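Local coordinates for putative extracellular solute-binding protein (Bordetella bronchiseptica, PDB 4P56) that probably captures mandelate or related aromatic hydroxy acids in the periplasm as the solute-binding component of a TRAP transporter, at residues Thr113-Ser118 against Ala273-Asp278; Ala151-Lys156 against Ile223-Glu228; Phe208-Ser213 against Gly232-Thr237. All coordinates share one frame; numbering follows the deposited sequence.

Contact 1 (Thr113-Ser118 against Ala273-Asp278)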
loop_
_atom_site.group_PDB
_atom_site.type_symbol
_atom_site.label_atom_id
_atom_site.label_comp_id
_atom_site.label_asym_id
_atom_site.label_seq_id
_atom_site.Cartn_x
_atom_site.Cartn_y
_atom_site.Cartn_z
ATOM N N THR A 113 6.206 -1.092 -10.803
ATOM C CA THR A 113 6.482 -2.129 -9.806
ATOM C C THR A 113 6.344 -1.574 -8.404
ATOM O O THR A 113 6.405 -0.367 -8.203
ATOM C CB THR A 113 7.888 -2.771 -9.974
ATOM O OG1 THR A 113 8.920 -1.854 -9.565
ATOM C CG2 THR A 113 8.122 -3.250 -11.427
ATOM N N ALA A 114 6.134 -2.467 -7.431
ATOM C CA ALA A 114 6.144 -2.069 -6.039
ATOM C C ALA A 114 7.532 -1.578 -5.625
ATOM O O ALA A 114 7.644 -0.696 -4.780
ATOM C CB ALA A 114 5.742 -3.226 -5.159
ATOM N N THR A 115 8.588 -2.167 -6.184
ATOM C CA THR A 115 9.940 -1.766 -5.806
ATOM C C THR A 115 10.234 -0.325 -6.161
ATOM O O THR A 115 10.653 0.476 -5.303
ATOM C CB THR A 115 11.002 -2.713 -6.396
ATOM O OG1 THR A 115 10.838 -4.005 -5.809
ATOM C CG2 THR A 115 12.441 -2.211 -6.077
ATOM N N SER A 116 10.044 0.038 -7.421
ATOM C CA SER A 116 10.308 1.415 -7.832
ATOM C C SER A 116 9.430 2.435 -7.075
ATOM O O SER A 116 9.935 3.451 -6.552
ATOM C CB SER A 116 10.134 1.540 -9.356
ATOM O OG SER A 116 8.769 1.329 -9.681
ATOM N N ARG A 117 8.135 2.146 -6.962
ATOM C CA ARG A 117 7.202 3.050 -6.251
ATOM C C ARG A 117 7.519 3.199 -4.759
ATOM O O ARG A 117 7.396 4.298 -4.199
ATOM C CB ARG A 117 5.771 2.553 -6.401
ATOM C CG ARG A 117 4.725 3.597 -6.098
ATOM C CD ARG A 117 3.319 2.971 -6.100
ATOM N NE ARG A 117 2.900 2.426 -7.381
ATOM C CZ ARG A 117 2.290 3.142 -8.325
ATOM N NH1 ARG A 117 2.077 4.446 -8.162
ATOM N NH2 ARG A 117 1.905 2.561 -9.440
ATOM N N SER A 118 7.901 2.097 -4.112
ATOM C CA SER A 118 8.245 2.133 -2.697
ATOM C C SER A 118 9.462 3.022 -2.469
ATOM O O SER A 118 9.475 3.880 -1.593
ATOM C CB SER A 118 8.585 0.727 -2.175
ATOM O OG SER A 118 7.458 -0.129 -2.200
ATOM N N ALA A 273 9.294 -7.898 -2.047
ATOM C CA ALA A 273 8.382 -8.945 -1.629
ATOM C C ALA A 273 7.072 -8.856 -2.403
ATOM O O ALA A 273 6.607 -9.861 -2.912
ATOM C CB ALA A 273 8.120 -8.852 -0.133
ATOM N N TRP A 274 6.479 -7.663 -2.461
ATOM C CA TRP A 274 5.247 -7.455 -3.200
ATOM C C TRP A 274 5.376 -7.851 -4.646
ATOM O O TRP A 274 4.472 -8.485 -5.183
ATOM C CB TRP A 274 4.846 -5.986 -3.199
ATOM C CG TRP A 274 4.240 -5.465 -1.949
ATOM C CD1 TRP A 274 4.831 -4.623 -1.048
ATOM C CD2 TRP A 274 2.912 -5.689 -1.476
ATOM N NE1 TRP A 274 3.956 -4.325 -0.025
ATOM C CE2 TRP A 274 2.766 -4.960 -0.268
ATOM C CE3 TRP A 274 1.837 -6.461 -1.936
ATOM C CZ2 TRP A 274 1.598 -4.968 0.473
ATOM C CZ3 TRP A 274 0.680 -6.472 -1.192
ATOM C CH2 TRP A 274 0.560 -5.727 -0.005
ATOM N N ASP A 275 6.453 -7.398 -5.295
ATOM C CA ASP A 275 6.714 -7.702 -6.705
ATOM C C ASP A 275 6.893 -9.193 -6.970
ATOM O O ASP A 275 6.461 -9.718 -8.016
ATOM C CB ASP A 275 7.971 -6.967 -7.217
ATOM C CG ASP A 275 7.722 -5.483 -7.480
ATOM O OD1 ASP A 275 6.569 -5.144 -7.820
ATOM O OD2 ASP A 275 8.688 -4.670 -7.395
ATOM N N THR A 276 7.517 -9.889 -6.037
ATOM C CA THR A 276 7.725 -11.321 -6.199
ATOM C C THR A 276 6.378 -12.033 -6.121
ATOM O O THR A 276 6.064 -12.907 -6.927
ATOM C CB THR A 276 8.728 -11.845 -5.150
ATOM O OG1 THR A 276 10.000 -11.182 -5.340
ATOM C CG2 THR A 276 8.921 -13.332 -5.254
ATOM N N HIS A 277 5.550 -11.624 -5.180
ATOM C CA HIS A 277 4.233 -12.242 -5.084
ATOM C C HIS A 277 3.321 -11.903 -6.234
ATOM O O HIS A 277 2.580 -12.764 -6.703
ATOM C CB HIS A 277 3.581 -11.900 -3.755
ATOM C CG HIS A 277 4.137 -12.710 -2.638
ATOM N ND1 HIS A 277 3.372 -13.583 -1.901
ATOM C CD2 HIS A 277 5.399 -12.811 -2.158
ATOM C CE1 HIS A 277 4.128 -14.167 -0.995
ATOM N NE2 HIS A 277 5.365 -13.721 -1.136
ATOM N N ASP A 278 3.360 -10.654 -6.680
ATOM C CA ASP A 278 2.628 -10.250 -7.875
ATOM C C ASP A 278 3.007 -11.143 -9.079
ATOM O O ASP A 278 2.141 -11.574 -9.846
ATOM C CB ASP A 278 2.925 -8.779 -8.199
ATOM C CG ASP A 278 2.009 -7.808 -7.459
ATOM O OD1 ASP A 278 1.192 -8.231 -6.598
ATOM O OD2 ASP A 278 2.131 -6.602 -7.764
#

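Contact 2 (Ala151-Lys156 against Ile223-Glu228)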
loop_
_atom_site.group_PDB
_atom_site.type_symbol
_atom_site.label_atom_id
_atom_site.label_comp_id
_atom_site.label_asym_id
_atom_site.label_seq_id
_atom_site.Cartn_x
_atom_site.Cartn_y
_atom_site.Cartn_z
ATOM N N ALA A 151 -8.326 -3.849 -11.564
ATOM C CA ALA A 151 -9.752 -3.891 -11.334
ATOM C C ALA A 151 -10.274 -5.320 -11.497
ATOM O O ALA A 151 -10.426 -5.811 -12.625
ATOM C CB ALA A 151 -10.491 -2.936 -12.294
ATOM N N PHE A 152 -10.570 -5.970 -10.373
ATOM C CA PHE A 152 -11.110 -7.332 -10.388
ATOM C C PHE A 152 -12.622 -7.328 -10.173
ATOM O O PHE A 152 -13.145 -6.626 -9.284
ATOM C CB PHE A 152 -10.515 -8.164 -9.255
ATOM C CG PHE A 152 -9.056 -8.445 -9.384
ATOM C CD1 PHE A 152 -8.587 -9.354 -10.318
ATOM C CD2 PHE A 152 -8.146 -7.840 -8.520
ATOM C CE1 PHE A 152 -7.241 -9.649 -10.416
ATOM C CE2 PHE A 152 -6.777 -8.142 -8.614
ATOM C CZ PHE A 152 -6.327 -9.046 -9.548
ATOM N N THR A 153 -13.333 -8.140 -10.955
ATOM C CA THR A 153 -14.770 -8.287 -10.748
ATOM C C THR A 153 -15.212 -9.740 -10.836
ATOM O O THR A 153 -14.581 -10.576 -11.485
ATOM C CB THR A 153 -15.562 -7.533 -11.773
ATOM O OG1 THR A 153 -15.108 -7.926 -13.065
ATOM C CG2 THR A 153 -15.385 -6.044 -11.592
ATOM N N THR A 154 -16.335 -10.014 -10.195
ATOM C CA THR A 154 -16.830 -11.371 -10.062
ATOM C C THR A 154 -17.434 -11.827 -11.385
ATOM O O THR A 154 -17.090 -12.890 -11.868
ATOM C CB THR A 154 -17.845 -11.449 -8.931
ATOM O OG1 THR A 154 -17.188 -11.106 -7.700
ATOM C CG2 THR A 154 -18.480 -12.846 -8.848
ATOM N N SER A 155 -18.288 -11.010 -11.996
ATOM C CA SER A 155 -19.017 -11.456 -13.180
ATOM C C SER A 155 -19.142 -10.405 -14.285
ATOM O O SER A 155 -19.666 -10.684 -15.363
ATOM C CB SER A 155 -20.413 -11.900 -12.758
ATOM O OG SER A 155 -21.143 -10.785 -12.264
ATOM N N LYS A 156 -18.667 -9.196 -14.032
ATOM C CA LYS A 156 -18.876 -8.105 -14.971
ATOM C C LYS A 156 -17.553 -7.622 -15.535
ATOM O O LYS A 156 -16.743 -7.062 -14.810
ATOM C CB LYS A 156 -19.580 -6.948 -14.264
ATOM C CG LYS A 156 -20.986 -7.297 -13.811
ATOM C CD LYS A 156 -21.665 -6.115 -13.111
ATOM C CE LYS A 156 -23.152 -6.392 -12.877
ATOM N NZ LYS A 156 -23.390 -7.521 -11.915
ATOM N N ILE A 223 -13.551 -14.478 -8.353
ATOM C CA ILE A 223 -13.236 -13.480 -9.369
ATOM C C ILE A 223 -13.063 -14.166 -10.733
ATOM O O ILE A 223 -12.281 -15.101 -10.859
ATOM C CB ILE A 223 -11.943 -12.726 -9.009
ATOM C CG1 ILE A 223 -12.118 -11.903 -7.726
ATOM C CG2 ILE A 223 -11.472 -11.829 -10.152
ATOM C CD1 ILE A 223 -13.167 -10.796 -7.795
ATOM N N ARG A 224 -13.798 -13.702 -11.741
ATOM C CA ARG A 224 -13.656 -14.220 -13.103
ATOM C C ARG A 224 -13.175 -13.187 -14.132
ATOM O O ARG A 224 -13.060 -13.504 -15.314
ATOM C CB ARG A 224 -14.986 -14.802 -13.615
ATOM C CG ARG A 224 -15.633 -15.810 -12.687
ATOM C CD ARG A 224 -14.759 -17.034 -12.461
ATOM N NE ARG A 224 -14.318 -17.639 -13.714
ATOM C CZ ARG A 224 -14.916 -18.654 -14.346
ATOM N NH1 ARG A 224 -16.015 -19.235 -13.859
ATOM N NH2 ARG A 224 -14.394 -19.103 -15.481
ATOM N N HIS A 225 -12.916 -11.960 -13.690
ATOM C CA HIS A 225 -12.597 -10.875 -14.614
ATOM C C HIS A 225 -11.558 -9.964 -13.999
ATOM O O HIS A 225 -11.590 -9.693 -12.798
ATOM C CB HIS A 225 -13.854 -10.070 -14.932
ATOM C CG HIS A 225 -14.953 -10.885 -15.550
ATOM N ND1 HIS A 225 -15.073 -11.079 -16.910
ATOM C CD2 HIS A 225 -15.992 -11.547 -14.986
ATOM C CE1 HIS A 225 -16.130 -11.834 -17.156
ATOM N NE2 HIS A 225 -16.697 -12.145 -16.005
ATOM N N ALA A 226 -10.612 -9.526 -14.813
ATOM C CA ALA A 226 -9.594 -8.585 -14.352
ATOM C C ALA A 226 -9.204 -7.661 -15.492
ATOM O O ALA A 226 -8.972 -8.129 -16.619
ATOM C CB ALA A 226 -8.343 -9.338 -13.858
ATOM N N THR A 227 -9.072 -6.372 -15.188
ATOM C CA THR A 227 -8.569 -5.396 -16.158
ATOM C C THR A 227 -7.350 -4.721 -15.596
ATOM O O THR A 227 -7.385 -4.151 -14.517
ATOM C CB THR A 227 -9.630 -4.350 -16.523
ATOM O OG1 THR A 227 -10.743 -5.039 -17.119
ATOM C CG2 THR A 227 -9.055 -3.321 -17.525
ATOM N N GLU A 228 -6.253 -4.840 -16.323
ATOM C CA GLU A 228 -4.990 -4.270 -15.905
ATOM C C GLU A 228 -4.769 -2.991 -16.670
ATOM O O GLU A 228 -5.265 -2.826 -17.777
ATOM C CB GLU A 228 -3.846 -5.228 -16.198
ATOM C CG GLU A 228 -3.914 -6.538 -15.444
ATOM C CD GLU A 228 -2.693 -7.361 -15.729
ATOM O OE1 GLU A 228 -2.738 -8.158 -16.680
ATOM O OE2 GLU A 228 -1.655 -7.163 -15.047
#

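Contact 3 (Phe208-Ser213 against Gly232-Thr237). With RMN ((R)-mandelic acid), chain D.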
loop_
_atom_site.group_PDB
_atom_site.type_symbol
_atom_site.label_atom_id
_atom_site.label_comp_id
_atom_site.label_asym_id
_atom_site.label_seq_id
_atom_site.Cartn_x
_atom_site.Cartn_y
_atom_site.Cartn_z
ATOM N N PHE A 208 -10.624 -3.694 -5.828
ATOM C CA PHE A 208 -9.397 -3.078 -6.332
ATOM C C PHE A 208 -8.299 -3.684 -5.457
ATOM O O PHE A 208 -8.291 -3.493 -4.240
ATOM C CB PHE A 208 -9.416 -1.528 -6.190
ATOM C CG PHE A 208 -10.194 -0.796 -7.270
ATOM C CD1 PHE A 208 -10.892 -1.467 -8.243
ATOM C CD2 PHE A 208 -10.228 0.619 -7.288
ATOM C CE1 PHE A 208 -11.589 -0.775 -9.217
ATOM C CE2 PHE A 208 -10.909 1.297 -8.249
ATOM C CZ PHE A 208 -11.599 0.596 -9.224
ATOM N N PHE A 209 -7.419 -4.471 -6.071
ATOM C CA PHE A 209 -6.283 -5.089 -5.381
ATOM C C PHE A 209 -5.108 -5.170 -6.358
ATOM O O PHE A 209 -5.315 -5.129 -7.579
ATOM C CB PHE A 209 -6.634 -6.526 -5.013
ATOM C CG PHE A 209 -6.997 -6.750 -3.563
ATOM C CD1 PHE A 209 -6.562 -5.908 -2.558
ATOM C CD2 PHE A 209 -7.723 -7.864 -3.217
ATOM C CE1 PHE A 209 -6.877 -6.163 -1.234
ATOM C CE2 PHE A 209 -8.051 -8.122 -1.881
ATOM C CZ PHE A 209 -7.618 -7.265 -0.900
ATOM N N PRO A 210 -3.878 -5.311 -5.832
ATOM C CA PRO A 210 -2.768 -5.700 -6.698
ATOM C C PRO A 210 -2.874 -7.194 -7.008
ATOM O O PRO A 210 -3.704 -7.885 -6.420
ATOM C CB PRO A 210 -1.543 -5.415 -5.844
ATOM C CG PRO A 210 -2.014 -5.730 -4.451
ATOM C CD PRO A 210 -3.477 -5.302 -4.412
ATOM N N ALA A 211 -2.087 -7.672 -7.957
ATOM C CA ALA A 211 -2.214 -9.042 -8.416
ATOM C C ALA A 211 -2.133 -10.091 -7.296
ATOM O O ALA A 211 -2.892 -11.029 -7.283
ATOM C CB ALA A 211 -1.174 -9.320 -9.446
ATOM N N GLU A 212 -1.182 -9.941 -6.380
ATOM C CA GLU A 212 -0.899 -10.987 -5.399
ATOM C C GLU A 212 -2.117 -11.293 -4.528
ATOM O O GLU A 212 -2.327 -12.430 -4.097
ATOM C CB GLU A 212 0.313 -10.606 -4.517
ATOM C CG GLU A 212 0.065 -9.487 -3.479
ATOM C CD GLU A 212 -0.672 -10.008 -2.215
ATOM O OE1 GLU A 212 -1.402 -9.218 -1.587
ATOM O OE2 GLU A 212 -0.548 -11.202 -1.903
ATOM N N SER A 213 -2.923 -10.264 -4.311
ATOM C CA SER A 213 -4.029 -10.316 -3.392
ATOM C C SER A 213 -5.129 -11.236 -3.901
ATOM O O SER A 213 -5.807 -11.865 -3.100
ATOM C CB SER A 213 -4.586 -8.905 -3.190
ATOM O OG SER A 213 -3.552 -8.017 -2.768
ATOM N N GLY A 232 -0.534 0.791 -13.443
ATOM C CA GLY A 232 -1.502 0.604 -12.384
ATOM C C GLY A 232 -2.700 1.540 -12.441
ATOM O O GLY A 232 -2.603 2.695 -12.833
ATOM N N LEU A 233 -3.845 1.034 -12.012
ATOM C CA LEU A 233 -5.031 1.855 -11.908
ATOM C C LEU A 233 -4.913 2.806 -10.730
ATOM O O LEU A 233 -5.483 3.909 -10.742
ATOM C CB LEU A 233 -6.270 0.974 -11.761
ATOM C CG LEU A 233 -7.612 1.697 -11.606
ATOM C CD1 LEU A 233 -7.891 2.613 -12.806
ATOM C CD2 LEU A 233 -8.751 0.726 -11.414
ATOM N N TYR A 234 -4.169 2.375 -9.719
ATOM C CA TYR A 234 -3.967 3.136 -8.478
ATOM C C TYR A 234 -2.958 2.275 -7.696
ATOM O O TYR A 234 -2.567 1.171 -8.131
ATOM C CB TYR A 234 -5.283 3.247 -7.661
ATOM C CG TYR A 234 -5.544 1.920 -7.032
ATOM C CD1 TYR A 234 -6.081 0.900 -7.776
ATOM C CD2 TYR A 234 -5.142 1.645 -5.721
ATOM C CE1 TYR A 234 -6.219 -0.363 -7.261
ATOM C CE2 TYR A 234 -5.305 0.393 -5.185
ATOM C CZ TYR A 234 -5.835 -0.617 -5.969
ATOM O OH TYR A 234 -5.996 -1.904 -5.494
ATOM N N SER A 235 -2.495 2.774 -6.568
ATOM C CA SER A 235 -1.740 1.934 -5.659
ATOM C C SER A 235 -2.051 2.408 -4.234
ATOM O O SER A 235 -2.929 3.245 -4.040
ATOM C CB SER A 235 -0.243 2.000 -5.994
ATOM O OG SER A 235 0.478 1.146 -5.134
ATOM N N ASP A 236 -1.338 1.878 -3.253
ATOM C CA ASP A 236 -1.566 2.212 -1.837
ATOM C C ASP A 236 -0.205 2.165 -1.169
ATOM O O ASP A 236 0.695 1.434 -1.628
ATOM C CB ASP A 236 -2.508 1.205 -1.172
ATOM C CG ASP A 236 -2.760 1.514 0.306
ATOM O OD1 ASP A 236 -2.749 2.713 0.722
ATOM O OD2 ASP A 236 -2.954 0.532 1.068
ATOM N N THR A 237 -0.035 2.978 -0.126
ATOM C CA THR A 237 1.228 3.012 0.605
ATOM C C THR A 237 0.940 2.552 2.014
ATOM O O THR A 237 -0.140 2.792 2.520
ATOM C CB THR A 237 1.876 4.418 0.605
ATOM O OG1 THR A 237 0.917 5.417 0.969
ATOM C CG2 THR A 237 2.421 4.771 -0.811
HETATM C C1 RMN D . -4.002 -3.653 0.851
HETATM C C2 RMN D . -3.596 -4.163 2.074
HETATM C C3 RMN D . -2.992 -5.405 2.155
HETATM C C4 RMN D . -2.821 -6.173 1.016
HETATM C C5 RMN D . -3.237 -5.672 -0.214
HETATM C C6 RMN D . -3.820 -4.417 -0.286
HETATM C C7 RMN D . -4.675 -2.309 0.770
HETATM C C10 RMN D . -6.139 -2.521 0.523
HETATM O O8 RMN D . -4.226 -1.546 -0.284
HETATM O O11 RMN D . -6.621 -2.604 -0.658
HETATM O O12 RMN D . -6.910 -2.680 1.517
#

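Contact 1 (Thr113-Ser118 against Ala273-Asp278)
OD2 of D275 is held by two donors of one residue: the backbone N of T115 at 2.8 Å and the hydroxyl OG1 of T115, also at 2.8 Å. Both reach it from the same face of the carboxylate, the amide from above the plane (36° out of it) and the hydroxyl on the anti side. The other oxygen, OD1, takes the backbone N of A114 on its syn side at 2.7 Å. Three bonds thus fix the rotation of the carboxylate across the first turn of helix 114-129, where amides have no carbonyl of a preceding turn to bond. The next amide is served locally, for T113 is the N-cap residue and its OG1 accepts from S116 N in a nearly straight bond of 3.1 Å. T113 OG1 lies between its own backbone N and carbonyl carbon (chi1 72°), which turns the hydroxyl back over the helix end.

With only a methyl, A114 suits the place between the helices, for CB of W274 can come to 3.5 Å from A114 CB. The short segments run nearly antiparallel (156°), their axes 9.2 Å apart. S118 spans back along the helix, its OG donating to A114 O at 2.6 Å. On helix 263-285, W274 turns its indole to the mandelate pocket, and its ring meets those of H39, also a pocket residue, and Y144.

The carboxylate of D275 faces the N terminus of helix 114-129, whose partial positive charge would be expected to favour its negative form.

Contact 2 (Ala151-Lys156 against Ile223-Glu228)
T153 and H225 face each other as an antiparallel hydrogen-bonded pair, T153 N giving a bond of 3.0 Å to H225 O from above the carbonyl plane. T153 O receives R224 N at 3.2 Å, and H225 N reaches it only weakly. Two successive residues thus face one, a classic beta bulge, and R224 N has a second, weak acceptor in T154 O. The R224 guanidinium bonds elsewhere, to E289 O.

The backbone N and O of A151 and T227 satisfy each other, T227 N meeting A151 O at 3.0 Å; T227 OG1 bonds to V158 O. Strands 149-153 and 225-228 are joined inside the mixed sheet of one lobe of this family 7 solute-binding protein, with strand 206-210 beyond the first and 291-294 beyond the second. Between lies the non-hydrogen-bonded pair F152 and A226, its backbone bonds turned outward, F152 to V207 and A226 to E291 and V293. The small methyl of A226 leaves room for the phenyl ring, whose CD1 comes within 3.5 Å of A226 CB, while branched I223 brings CG2 to 3.8 Å from the same CD1.

The hydroxyl T153 OG1 donates to K156 O at 2.5 Å, closing the turn after the strand. T153 OG1 also lies 3.1 Å from H225 CB, and the imidazole, swung beside its backbone N (chi1 -59°), follows the same turn with K156 C over one face.

Contact 3 (Phe208-Ser213 against Gly232-Thr237)
The wall of the mandelate pocket where strand 206-210 passes into helix 211-216 meets here the loop that leads into strand 237-242, part of the ligand cleft of this TRAP solute-binding protein, which as in the family probably lies between two lobes. Behind the pocket the two segments pack through aromatic and aliphatic side chains. F208 is central: CD2 of L233 sits over one face of its ring, 3.9 Å from the centroid and 23° off the ring normal, a CH-pi contact. A branched leucine suits this, since its CG stands opposite its backbone N and one methyl can be laid on the ring.

Y234 comes to F208 differently. The two ring planes are inclined by only 21°, but the rings are displaced past each other with little face shared, their centroids separated by 5.5 Å; Y234 CE1 packs 3.6 Å from F208 CB. With CG between its backbone N and carbonyl carbon (chi1 74°), Y234 extends its ring to the strand backbone, where F209 N lies at the ring's edge, near its plane. The hydroxyl end rests against the peptide that links F208 and F209, packing there without a good bonding angle.

The next residues turn to the ligand. F209 CE1 touches mandelate O11 at 3.6 Å, its ring having S213 CB over one face and a cation-pi partner in R170. Small S213 lets its OG approach ligand C5 while donating to E212 OE1 at 2.7 Å. Y94 and R170 also bind the mandelate. From the loop, D236 OD2, also hydrogen-bonded to S91 OG, accepts the hydrogen bond of the mandelate hydroxyl O8 at 2.8 Å.

From the N terminus, the chain first passes 113-118, the start of helix 114-129, which finds its partner only at 273-278; contact 1 therefore closes the longest loop, and contacts 2 and 3 both lie within it. Contact 2 opens at 151-156 and closes at 223-228, but contact 3 begins between these, at 208-213, and ends after them, at 232-237, so the two cross. They share the mixed sheet, in which strands 149-153 and 206-210 are neighbours, and A151 touches both F208 and L233. Contact 3 meets contact 1 where D278 OD1 probably accepts from E212 N, joining helix 263-285 to the start of helix 211-216, just after strand 206-210.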